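Local coordinates for protein Fe(2+) transporter FeoB (Escherichia coli, PDB 3I8S) that drives GTP-dependent uptake of ferrous iron across the bacterial inner membrane, its cytosolic N-terminal domain binding guanine nucleotides and probably coupling that binding to channel opening, at residues A[50-55]-A[161-166]; A[89-94]-A[102-107]; A[114-119]-A[157-162]. All coordinates share one frame; numbering follows the deposited sequence.

Contact 1: residues A[50-55]-A[161-166]; sequences HQVTLV and LAIDRY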
loop_
_atom_site.group_PDB
_atom_site.type_symbol
_atom_site.label_atom_id
_atom_site.label_comp_id
_atom_site.label_asym_id
_atom_site.label_seq_id
_atom_site.Cartn_x
_atom_site.Cartn_y
_atom_site.Cartn_z
ATOM N N HIS A 50 21.639 -8.028 3.225
ATOM C CA HIS A 50 21.403 -6.668 2.711
ATOM C C HIS A 50 21.684 -5.615 3.758
ATOM O O HIS A 50 21.413 -5.822 4.957
ATOM C CB HIS A 50 19.940 -6.475 2.250
ATOM C CG HIS A 50 19.581 -7.249 1.020
ATOM N ND1 HIS A 50 18.975 -8.483 1.074
ATOM C CD2 HIS A 50 19.714 -6.952 -0.297
ATOM C CE1 HIS A 50 18.810 -8.946 -0.159
ATOM N NE2 HIS A 50 19.228 -8.024 -1.009
ATOM N N GLN A 51 22.232 -4.496 3.284
ATOM C CA GLN A 51 22.278 -3.241 4.005
ATOM C C GLN A 51 21.085 -2.434 3.560
ATOM O O GLN A 51 20.910 -2.169 2.364
ATOM C CB GLN A 51 23.591 -2.504 3.674
ATOM C CG GLN A 51 24.780 -3.210 4.215
ATOM C CD GLN A 51 24.611 -3.491 5.684
ATOM O OE1 GLN A 51 24.092 -2.647 6.443
ATOM N NE2 GLN A 51 24.994 -4.690 6.095
ATOM N N VAL A 52 20.225 -2.074 4.515
ATOM C CA VAL A 52 18.947 -1.430 4.241
ATOM C C VAL A 52 18.862 0.021 4.754
ATOM O O VAL A 52 19.343 0.352 5.843
ATOM C CB VAL A 52 17.764 -2.229 4.889
ATOM C CG1 VAL A 52 16.394 -1.469 4.713
ATOM C CG2 VAL A 52 17.708 -3.682 4.341
ATOM N N THR A 53 18.295 0.874 3.914
ATOM C CA THR A 53 17.806 2.187 4.323
ATOM C C THR A 53 16.315 2.054 4.400
ATOM O O THR A 53 15.670 1.698 3.409
ATOM C CB THR A 53 18.167 3.315 3.321
ATOM O OG1 THR A 53 19.604 3.450 3.249
ATOM C CG2 THR A 53 17.566 4.648 3.753
ATOM N N LEU A 54 15.780 2.391 5.564
ATOM C CA LEU A 54 14.353 2.346 5.868
ATOM C C LEU A 54 13.821 3.757 6.016
ATOM O O LEU A 54 14.257 4.502 6.880
ATOM C CB LEU A 54 14.129 1.567 7.180
ATOM C CG LEU A 54 12.708 1.246 7.589
ATOM C CD1 LEU A 54 12.106 0.315 6.514
ATOM C CD2 LEU A 54 12.686 0.672 9.070
ATOM N N VAL A 55 12.883 4.115 5.159
ATOM C CA VAL A 55 12.263 5.427 5.128
ATOM C C VAL A 55 10.873 5.322 5.735
ATOM O O VAL A 55 10.002 4.561 5.246
ATOM C CB VAL A 55 12.178 5.968 3.659
ATOM C CG1 VAL A 55 11.507 7.346 3.666
ATOM C CG2 VAL A 55 13.560 6.008 3.019
ATOM N N LEU A 161 14.215 -12.203 7.232
ATOM C CA LEU A 161 14.212 -13.347 6.295
ATOM C C LEU A 161 13.426 -12.984 5.025
ATOM O O LEU A 161 13.897 -13.197 3.923
ATOM C CB LEU A 161 13.551 -14.568 6.935
ATOM C CG LEU A 161 13.419 -15.879 6.136
ATOM C CD1 LEU A 161 14.727 -16.264 5.465
ATOM C CD2 LEU A 161 12.967 -17.089 7.030
ATOM N N ALA A 162 12.203 -12.499 5.237
ATOM C CA ALA A 162 11.330 -12.068 4.161
ATOM C C ALA A 162 11.980 -11.003 3.266
ATOM O O ALA A 162 11.857 -11.074 2.036
ATOM C CB ALA A 162 9.952 -11.618 4.732
ATOM N N ILE A 163 12.661 -10.047 3.857
ATOM C CA ILE A 163 13.387 -9.019 3.083
ATOM C C ILE A 163 14.439 -9.690 2.180
ATOM O O ILE A 163 14.527 -9.440 0.954
ATOM C CB ILE A 163 14.018 -7.947 4.024
ATOM C CG1 ILE A 163 12.948 -7.057 4.710
ATOM C CG2 ILE A 163 15.061 -7.121 3.232
ATOM C CD1 ILE A 163 13.490 -6.162 5.901
ATOM N N ASP A 164 15.210 -10.614 2.749
ATOM C CA ASP A 164 16.239 -11.326 1.965
ATOM C C ASP A 164 15.684 -12.224 0.830
ATOM O O ASP A 164 16.413 -12.732 -0.034
ATOM C CB ASP A 164 17.184 -12.110 2.871
ATOM C CG ASP A 164 18.174 -11.221 3.597
ATOM O OD1 ASP A 164 18.816 -11.703 4.523
ATOM O OD2 ASP A 164 18.332 -10.043 3.220
ATOM N N ARG A 165 14.397 -12.464 0.883
ATOM C CA ARG A 165 13.701 -13.202 -0.124
ATOM C C ARG A 165 12.708 -12.379 -0.964
ATOM O O ARG A 165 11.902 -12.969 -1.696
ATOM C CB ARG A 165 12.938 -14.294 0.586
ATOM C CG ARG A 165 13.831 -15.296 1.195
ATOM C CD ARG A 165 13.000 -16.389 1.838
ATOM N NE ARG A 165 13.885 -17.460 2.218
ATOM C CZ ARG A 165 13.550 -18.471 3.006
ATOM N NH1 ARG A 165 12.321 -18.556 3.509
ATOM N NH2 ARG A 165 14.453 -19.359 3.294
ATOM N N TYR A 166 12.791 -11.067 -0.933
ATOM C CA TYR A 166 11.669 -10.313 -1.503
ATOM C C TYR A 166 11.644 -10.477 -3.034
ATOM O O TYR A 166 12.632 -10.719 -3.678
ATOM C CB TYR A 166 11.655 -8.858 -1.085
ATOM C CG TYR A 166 12.374 -7.972 -2.031
ATOM C CD1 TYR A 166 13.743 -7.795 -1.928
ATOM C CD2 TYR A 166 11.694 -7.330 -3.069
ATOM C CE1 TYR A 166 14.422 -6.983 -2.819
ATOM C CE2 TYR A 166 12.359 -6.492 -3.949
ATOM C CZ TYR A 166 13.731 -6.334 -3.825
ATOM O OH TYR A 166 14.418 -5.520 -4.704
#
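D164 OD2 has two partners, both from the turn before strand 51-56: H50 ND1, which donates to it at 2.7 Å, and the hydroxyl of T47. The imidazole bond is close to straight, with an N-H...O angle of 169°, and OD2 lies almost in the ring plane, so the histidine presents its N-H squarely at its edge. H50 CG stands beside the backbone N (chi1 -69°), which brings the ring to D164. The carboxylate is less well aligned. It is met on its anti side, 30° out of its own plane. The other oxygen, D164 OD1, takes the backbone N-H of D49, so both oxygens are engaged and the group is probably restrained from turning. T47 OG1 in turn accepts the backbone N-H of H50, a second-shell bond that helps place the imidazole. A carboxylate this near would be expected to favour protonation of the ring. Beside this polar pair, H50 CE1 comes within 4.5 Å of I163 O, and V52 CG2 meets I163 CG2 loosely, also at 4.5 Å. The contact thus ties residues 161-166 to the turn of the hairpin formed by strands 39-46 and 51-56. Strand 4-10, next to 51-56 in the sheet, supplies the shared apolar floor: both H50 and I163 touch L4, while V52 rests on I6 and, across the hairpin, on F45.

Contact 2: residues A[89-94]-A[102-107]; sequences LINVVD and LYLTLQ
The amide end of N91 comes across T105 in the first shell, a close polar approach in which the atom modelled as ND2 lies 2.7 Å from T105 OG1. The two side chains cross at about a right angle. N91 gets there because its CG stands opposite the backbone N (chi1 176°), which extends the amide across the gap to the helix. V93 comes at the same hydroxyl with one branch: V93 CG2 is 3.6 Å from T105 OG1, again at roughly a right angle. L104 adds a looser apolar flank; its side chain and that of N91 pass each other in opposite directions, with L104 CD2 lying beside the amide group. Further out, T105 OG1 makes a weak hydrogen bond back to N101 O, one turn earlier in the helix, and V93 leans on N101 and L98. L104 reaches beyond the contact to I9 and to G10 and N11 of the GTP-binding P-loop. Replacing N91 by an alanine would probably cost the T105 hydroxyl its polar neighbour on the strand, leaving it the weak bond to N101 O, and open a gap between strand and helix. The segments run nearly antiparallel, with axes 9.2 Å apart at an angle of 157°, as befits the first strand and helix of the beta-alpha-beta unit formed by strand 88-94, helix 98-111 and strand 115-120. All four touching residues are buried, which implies that a small polar pair is accommodated inside an otherwise aliphatic interface, close behind the nucleotide-binding loop.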
loop_
_atom_site.group_PDB
_atom_site.type_symbol
_atom_site.label_atom_id
_atom_site.label_comp_id
_atom_site.label_asym_id
_atom_site.label_seq_id
_atom_site.Cartn_x
_atom_site.Cartn_y
_atom_site.Cartn_z
ATOM N N LEU A 89 8.384 -2.202 -0.191
ATOM C CA LEU A 89 7.658 -1.569 0.900
ATOM C C LEU A 89 7.363 -2.623 1.955
ATOM O O LEU A 89 7.124 -3.799 1.625
ATOM C CB LEU A 89 6.325 -1.039 0.408
ATOM C CG LEU A 89 6.344 -0.034 -0.691
ATOM C CD1 LEU A 89 4.864 0.268 -1.022
ATOM C CD2 LEU A 89 7.124 1.165 -0.190
ATOM N N ILE A 90 7.419 -2.223 3.221
ATOM C CA ILE A 90 6.900 -3.034 4.321
ATOM C C ILE A 90 5.676 -2.299 4.763
ATOM O O ILE A 90 5.736 -1.116 5.174
ATOM C CB ILE A 90 7.889 -3.222 5.505
ATOM C CG1 ILE A 90 9.096 -4.028 5.003
ATOM C CG2 ILE A 90 7.181 -3.941 6.699
ATOM C CD1 ILE A 90 10.214 -4.051 5.970
ATOM N N ASN A 91 4.557 -2.986 4.631
ATOM C CA ASN A 91 3.262 -2.452 4.979
ATOM C C ASN A 91 2.837 -2.983 6.318
ATOM O O ASN A 91 2.541 -4.162 6.431
ATOM C CB ASN A 91 2.259 -2.796 3.883
ATOM C CG ASN A 91 0.820 -2.356 4.201
ATOM O OD1 ASN A 91 0.539 -1.351 4.910
ATOM N ND2 ASN A 91 -0.101 -3.102 3.633
ATOM N N VAL A 92 2.865 -2.119 7.316
ATOM C CA VAL A 92 2.500 -2.491 8.710
ATOM C C VAL A 92 1.001 -2.470 8.859
ATOM O O VAL A 92 0.379 -1.429 8.653
ATOM C CB VAL A 92 3.203 -1.614 9.728
ATOM C CG1 VAL A 92 2.908 -2.150 11.104
ATOM C CG2 VAL A 92 4.717 -1.592 9.432
ATOM N N VAL A 93 0.415 -3.627 9.152
ATOM C CA VAL A 93 -1.028 -3.807 9.172
ATOM C C VAL A 93 -1.473 -4.230 10.545
ATOM O O VAL A 93 -0.984 -5.192 11.095
ATOM C CB VAL A 93 -1.488 -4.858 8.103
ATOM C CG1 VAL A 93 -2.994 -5.293 8.324
ATOM C CG2 VAL A 93 -1.204 -4.302 6.695
ATOM N N ASP A 94 -2.360 -3.444 11.132
ATOM C CA ASP A 94 -2.990 -3.714 12.435
ATOM C C ASP A 94 -4.007 -4.886 12.357
ATOM O O ASP A 94 -5.104 -4.695 11.871
ATOM C CB ASP A 94 -3.659 -2.416 12.928
ATOM C CG ASP A 94 -4.415 -2.561 14.252
ATOM O OD1 ASP A 94 -4.385 -3.649 14.887
ATOM O OD2 ASP A 94 -5.062 -1.557 14.726
ATOM N N LEU A 102 -6.641 -2.820 5.409
ATOM C CA LEU A 102 -6.382 -3.395 4.110
ATOM C C LEU A 102 -6.685 -2.431 2.927
ATOM O O LEU A 102 -6.332 -2.728 1.783
ATOM C CB LEU A 102 -7.138 -4.726 3.932
ATOM C CG LEU A 102 -6.485 -5.949 4.612
ATOM C CD1 LEU A 102 -7.423 -7.200 4.406
ATOM C CD2 LEU A 102 -5.074 -6.194 4.091
ATOM N N TYR A 103 -7.386 -1.330 3.175
ATOM C CA TYR A 103 -7.659 -0.402 2.053
ATOM C C TYR A 103 -6.325 0.091 1.476
ATOM O O TYR A 103 -6.076 0.054 0.263
ATOM C CB TYR A 103 -8.559 0.725 2.480
ATOM C CG TYR A 103 -9.078 1.512 1.305
ATOM C CD1 TYR A 103 -10.180 1.066 0.600
ATOM C CD2 TYR A 103 -8.428 2.674 0.862
ATOM C CE1 TYR A 103 -10.651 1.751 -0.494
ATOM C CE2 TYR A 103 -8.900 3.384 -0.231
ATOM C CZ TYR A 103 -10.013 2.891 -0.916
ATOM O OH TYR A 103 -10.506 3.567 -1.993
ATOM N N LEU A 104 -5.449 0.552 2.358
ATOM C CA LEU A 104 -4.105 0.964 1.963
ATOM C C LEU A 104 -3.319 -0.165 1.280
ATOM O O LEU A 104 -2.765 -0.000 0.226
ATOM C CB LEU A 104 -3.325 1.438 3.187
ATOM C CG LEU A 104 -1.893 1.932 2.926
ATOM C CD1 LEU A 104 -1.795 3.082 1.904
ATOM C CD2 LEU A 104 -1.268 2.386 4.310
ATOM N N THR A 105 -3.289 -1.328 1.902
ATOM C CA THR A 105 -2.631 -2.475 1.334
ATOM C C THR A 105 -3.038 -2.742 -0.129
ATOM O O THR A 105 -2.173 -2.938 -1.004
ATOM C CB THR A 105 -2.908 -3.731 2.185
ATOM O OG1 THR A 105 -2.801 -3.437 3.596
ATOM C CG2 THR A 105 -1.928 -4.822 1.772
ATOM N N LEU A 106 -4.328 -2.757 -0.384
ATOM C CA LEU A 106 -4.824 -3.005 -1.740
ATOM C C LEU A 106 -4.331 -1.949 -2.700
ATOM O O LEU A 106 -4.028 -2.257 -3.823
ATOM C CB LEU A 106 -6.320 -3.166 -1.815
ATOM C CG LEU A 106 -6.767 -4.647 -1.804
ATOM C CD1 LEU A 106 -6.203 -5.409 -0.648
ATOM C CD2 LEU A 106 -8.330 -4.751 -1.868
ATOM N N GLN A 107 -4.258 -0.685 -2.266
ATOM C CA GLN A 107 -3.731 0.366 -3.137
ATOM C C GLN A 107 -2.284 0.090 -3.513
ATOM O O GLN A 107 -1.913 0.251 -4.672
ATOM C CB GLN A 107 -3.858 1.756 -2.493
ATOM C CG GLN A 107 -5.296 2.176 -2.209
ATOM C CD GLN A 107 -5.660 3.566 -2.773
ATOM O OE1 GLN A 107 -5.405 4.606 -2.142
ATOM N NE2 GLN A 107 -6.251 3.578 -3.965
#

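Contact 3: residues A[114-119]-A[157-162]; sequences PCIVAL and EALKLA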
loop_
_atom_site.group_PDB
_atom_site.type_symbol
_atom_site.label_atom_id
_atom_site.label_comp_id
_atom_site.label_asym_id
_atom_site.label_seq_id
_atom_site.Cartn_x
_atom_site.Cartn_y
_atom_site.Cartn_z
ATOM N N PRO A 114 6.710 -4.113 -5.018
ATOM C CA PRO A 114 6.955 -5.276 -4.158
ATOM C C PRO A 114 6.687 -4.913 -2.695
ATOM O O PRO A 114 7.149 -3.885 -2.233
ATOM C CB PRO A 114 8.422 -5.565 -4.372
ATOM C CG PRO A 114 8.641 -5.129 -5.758
ATOM C CD PRO A 114 7.884 -3.876 -5.878
ATOM N N CYS A 115 5.876 -5.740 -2.024
ATOM C CA CYS A 115 5.429 -5.507 -0.644
ATOM C C CYS A 115 5.680 -6.730 0.217
ATOM O O CYS A 115 5.691 -7.878 -0.277
ATOM C CB CYS A 115 3.919 -5.211 -0.604
ATOM S SG CYS A 115 3.409 -3.599 -1.210
ATOM N N ILE A 116 5.936 -6.470 1.493
ATOM C CA ILE A 116 5.845 -7.448 2.533
ATOM C C ILE A 116 4.855 -6.878 3.540
ATOM O O ILE A 116 5.027 -5.734 3.987
ATOM C CB ILE A 116 7.201 -7.648 3.237
ATOM C CG1 ILE A 116 8.223 -8.275 2.257
ATOM C CG2 ILE A 116 6.995 -8.554 4.473
ATOM C CD1 ILE A 116 9.629 -8.090 2.709
ATOM N N VAL A 117 3.810 -7.633 3.891
ATOM C CA VAL A 117 2.933 -7.196 5.002
ATOM C C VAL A 117 3.508 -7.639 6.321
ATOM O O VAL A 117 3.789 -8.854 6.538
ATOM C CB VAL A 117 1.471 -7.691 4.854
ATOM C CG1 VAL A 117 0.667 -7.513 6.116
ATOM C CG2 VAL A 117 0.835 -7.053 3.642
ATOM N N ALA A 118 3.646 -6.687 7.231
ATOM C CA ALA A 118 3.990 -7.026 8.611
ATOM C C ALA A 118 2.730 -6.878 9.462
ATOM O O ALA A 118 2.276 -5.756 9.718
ATOM C CB ALA A 118 5.095 -6.159 9.135
ATOM N N LEU A 119 2.237 -8.019 9.931
ATOM C CA LEU A 119 1.011 -8.090 10.701
ATOM C C LEU A 119 1.306 -7.927 12.176
ATOM O O LEU A 119 1.952 -8.789 12.837
ATOM C CB LEU A 119 0.243 -9.378 10.366
ATOM C CG LEU A 119 -1.222 -9.499 10.769
ATOM C CD1 LEU A 119 -2.154 -8.527 10.035
ATOM C CD2 LEU A 119 -1.732 -10.943 10.543
ATOM N N GLU A 157 12.973 -11.136 13.232
ATOM C CA GLU A 157 13.807 -12.074 12.499
ATOM C C GLU A 157 13.119 -12.659 11.262
ATOM O O GLU A 157 13.737 -12.740 10.216
ATOM C CB GLU A 157 14.353 -13.154 13.430
ATOM C CG GLU A 157 15.350 -12.560 14.471
ATOM C CD GLU A 157 16.412 -11.629 13.824
ATOM O OE1 GLU A 157 17.227 -12.151 13.006
ATOM O OE2 GLU A 157 16.394 -10.379 14.068
ATOM N N ALA A 158 11.839 -13.025 11.376
ATOM C CA ALA A 158 11.049 -13.478 10.214
ATOM C C ALA A 158 10.890 -12.384 9.146
ATOM O O ALA A 158 10.904 -12.662 7.929
ATOM C CB ALA A 158 9.703 -14.003 10.651
ATOM N N LEU A 159 10.736 -11.130 9.579
ATOM C CA LEU A 159 10.652 -10.025 8.656
ATOM C C LEU A 159 11.968 -9.867 7.868
ATOM O O LEU A 159 11.945 -9.644 6.644
ATOM C CB LEU A 159 10.339 -8.720 9.415
ATOM C CG LEU A 159 10.128 -7.433 8.600
ATOM C CD1 LEU A 159 8.999 -7.667 7.567
ATOM C CD2 LEU A 159 9.858 -6.227 9.590
ATOM N N LYS A 160 13.107 -9.969 8.570
ATOM C CA LYS A 160 14.403 -9.848 7.902
ATOM C C LYS A 160 14.621 -10.986 6.900
ATOM O O LYS A 160 15.158 -10.751 5.842
ATOM C CB LYS A 160 15.547 -9.722 8.912
ATOM C CG LYS A 160 15.560 -8.395 9.665
ATOM C CD LYS A 160 16.781 -8.245 10.477
ATOM C CE LYS A 160 16.868 -6.941 11.196
ATOM N NZ LYS A 160 18.251 -6.797 11.828
ATOM N N LEU A 161 14.215 -12.203 7.232
ATOM C CA LEU A 161 14.212 -13.347 6.295
ATOM C C LEU A 161 13.426 -12.984 5.025
ATOM O O LEU A 161 13.897 -13.197 3.923
ATOM C CB LEU A 161 13.551 -14.568 6.935
ATOM C CG LEU A 161 13.419 -15.879 6.136
ATOM C CD1 LEU A 161 14.727 -16.264 5.465
ATOM C CD2 LEU A 161 12.967 -17.089 7.030
ATOM N N ALA A 162 12.203 -12.499 5.237
ATOM C CA ALA A 162 11.330 -12.068 4.161
ATOM C C ALA A 162 11.980 -11.003 3.266
ATOM O O ALA A 162 11.857 -11.074 2.036
ATOM C CB ALA A 162 9.952 -11.618 4.732
#
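I116 CD1 sits over one face of the flat backbone carbonyl of A162, 3.8 Å from A162 C and equally far from A162 O; no side chain that touches here carries a ring or other planar group. The same methyl is 4.1 Å from A162 CB, so it fills the angle between the helix backbone and its alanine. The other branch of the isoleucine serves a different partner. With CG1 beside the backbone N (chi1 -66°) and CG2 opposite it, the side chain forks along the helix, and I116 CG2 meets L159 CD1 at 3.8 Å, the two side chains crossing at a slant. L159 CD1 continues toward the strand's next inward residue, approaching A118 CB at 4.5 Å. Helix 154-164 lies back along strand 115-120 at 172°, with 9.9 Å between the axes, the closing helix of the P-loop GTPase fold packed on one face of its central sheet. V117, pointing away from this helix, touches T105 of helix 98-111, which marks that helix as covering the other face. I146 of the edge strand 145-147 contacts I116, A158 and A162, extending the aliphatic layer outward. Just past A118 the strand ends at N120, which binds GTP with the three residues that follow. On the outer side of the helix, K160 NZ is bonded to the carbonyl oxygen of S46.

In the fold
Contacts 1 and 3 use overlapping parts of helix 154-164, sharing L161 and A162, and their centres are 8 Å apart; I163 N and I116 CD1 touch at 3.8 Å. Contact 2 lies deepest, about 4 Å from the chain centre against 14 Å for contact 3 and 17 Å for contact 1, and belongs to the helix on the opposite face of the sheet. Contacts 2 and 3 are joined through neighbouring strands, with N91 N probably bonded to I116 O at 2.9 Å. Chemistry follows position: a histidine-carboxylate hydrogen bond at the partly exposed hairpin end, purely aliphatic packing in contact 3, and an uncharged polar pair within the core in contact 2.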